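Local coordinates for protein DNA-binding response regulator, merR family (Colwellia psychrerythraea, PDB 3CNB) that probably binds DNA as a response regulator, this chain being its signal receiver domain, which is probably regulated by phosphorylation, at residues Lys18-Ala21 against Asp22-Gln26. Sequence-based numbering, arbitrary orientation.
Sequences KEFA and DMLTQ
In the opening turns of helix 18-31, K18 reaches one turn ahead to D22 in an i to i+4 salt bridge. NZ of K18 lies 3.1 Å from OD2 of D22 and meets the syn lone pair of that oxygen. The lysine chain bends at CB-CG (chi2 -85°) and then runs extended, which brings its CD obliquely across the carboxylate, 3.4 Å from D22 OD2. The other oxygen, OD1 of D22, is weakly bonded to the hydroxyl of Y41. A lysine in place of D22 would probably leave K18 without its mate, set two like charges side by side and lose the link to Y41. Helix 18-31 is the first helix of the CheY-like receiver fold and the helical connection of the beta-alpha-beta unit between strands 10-14 and 36-40. Among the backbone bonds joining the two turns, L24 N to F20 O is the straightest, 2.8 Å long with an N-H...O angle of 176°. A21 O takes two donors from T25: the amide N at 3.1 Å and OG1 at 2.5 Å, a separation so short that its exact length is doubtful, though the hydroxyl does turn back onto the preceding turn's carbonyl. On the flank toward helix 117-129, L24 CD2 comes obliquely to the F20 ring, 4.4 Å from CE2 of F20, and both side chains pack on F117. A21 and T25 instead rest on I39 of strand 36-40.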
loop_
_atom_site.group_PDB
_atom_site.type_symbol
_atom_site.label_atom_id
_atom_site.label_comp_id
_atom_site.label_asym_id
_atom_site.label_seq_id
_atom_site.Cartn_x
_atom_site.Cartn_y
_atom_site.Cartn_z
ATOM N N LYS A 18 -2.595 -10.176 10.325
ATOM C CA LYS A 18 -1.242 -10.297 10.859
ATOM C C LYS A 18 -0.332 -11.250 10.080
ATOM O O LYS A 18 0.808 -10.899 9.779
ATOM C CB LYS A 18 -1.299 -10.742 12.320
ATOM C CG LYS A 18 -0.341 -10.022 13.248
ATOM C CD LYS A 18 1.051 -10.624 13.265
ATOM C CE LYS A 18 1.881 -10.019 14.393
ATOM N NZ LYS A 18 3.297 -10.460 14.353
ATOM N N GLU A 19 -0.831 -12.448 9.778
ATOM C CA GLU A 19 -0.051 -13.472 9.082
ATOM C C GLU A 19 0.343 -13.005 7.686
ATOM O O GLU A 19 1.488 -13.180 7.270
ATOM C CB GLU A 19 -0.849 -14.770 8.977
ATOM C CG GLU A 19 -0.729 -15.704 10.176
ATOM C CD GLU A 19 -1.257 -17.108 9.860
ATOM O OE1 GLU A 19 -2.003 -17.670 10.694
ATOM O OE2 GLU A 19 -0.934 -17.641 8.767
ATOM N N PHE A 20 -0.627 -12.413 6.983
ATOM C CA PHE A 20 -0.415 -11.830 5.665
ATOM C C PHE A 20 0.511 -10.607 5.699
ATOM O O PHE A 20 1.383 -10.465 4.835
ATOM C CB PHE A 20 -1.744 -11.469 4.989
ATOM C CG PHE A 20 -1.570 -10.934 3.596
ATOM C CD1 PHE A 20 -1.070 -11.758 2.573
ATOM C CD2 PHE A 20 -1.862 -9.599 3.309
ATOM C CE1 PHE A 20 -0.880 -11.239 1.286
ATOM C CE2 PHE A 20 -1.683 -9.074 2.032
ATOM C CZ PHE A 20 -1.192 -9.886 1.015
ATOM N N ALA A 21 0.329 -9.740 6.697
ATOM C CA ALA A 21 1.185 -8.566 6.868
ATOM C C ALA A 21 2.640 -8.942 7.094
ATOM O O ALA A 21 3.537 -8.217 6.653
ATOM C CB ALA A 21 0.684 -7.673 8.022
ATOM N N ASP A 22 2.874 -10.063 7.781
ATOM C CA ASP A 22 4.237 -10.528 8.069
ATOM C C ASP A 22 4.844 -11.165 6.821
ATOM O O ASP A 22 6.055 -11.098 6.615
ATOM C CB ASP A 22 4.261 -11.551 9.220
ATOM C CG ASP A 22 3.896 -10.943 10.591
ATOM O OD1 ASP A 22 3.661 -9.716 10.700
ATOM O OD2 ASP A 22 3.828 -11.726 11.568
ATOM N N MET A 23 3.994 -11.792 6.007
ATOM C CA MET A 23 4.428 -12.431 4.760
ATOM C C MET A 23 4.783 -11.391 3.702
ATOM O O MET A 23 5.858 -11.461 3.088
ATOM C CB MET A 23 3.368 -13.410 4.232
ATOM C CG MET A 23 3.486 -13.709 2.725
ATOM S SD MET A 23 2.360 -14.954 2.095
ATOM C CE MET A 23 2.699 -16.252 3.318
ATOM N N LEU A 24 3.886 -10.424 3.504
ATOM C CA LEU A 24 4.162 -9.278 2.634
ATOM C C LEU A 24 5.414 -8.525 3.069
ATOM O O LEU A 24 6.209 -8.092 2.237
ATOM C CB LEU A 24 2.951 -8.337 2.589
ATOM C CG LEU A 24 3.007 -7.138 1.634
ATOM C CD1 LEU A 24 3.259 -7.578 0.195
ATOM C CD2 LEU A 24 1.734 -6.344 1.722
ATOM N N THR A 25 5.603 -8.377 4.380
ATOM C CA THR A 25 6.775 -7.672 4.917
ATOM C C THR A 25 8.036 -8.444 4.584
ATOM O O THR A 25 9.017 -7.854 4.135
ATOM C CB THR A 25 6.694 -7.470 6.477
ATOM O OG1 THR A 25 5.548 -6.667 6.787
ATOM C CG2 THR A 25 7.933 -6.772 7.005
ATOM N N GLN A 26 7.991 -9.761 4.789
ATOM C CA GLN A 26 9.146 -10.624 4.533
ATOM C C GLN A 26 9.510 -10.652 3.056
ATOM O O GLN A 26 10.679 -10.560 2.699
ATOM C CB GLN A 26 8.851 -12.045 4.999
ATOM C CG GLN A 26 10.058 -12.965 4.994
ATOM C CD GLN A 26 11.174 -12.458 5.847
ATOM O OE1 GLN A 26 11.035 -12.332 7.057
ATOM N NE2 GLN A 26 12.302 -12.166 5.221
#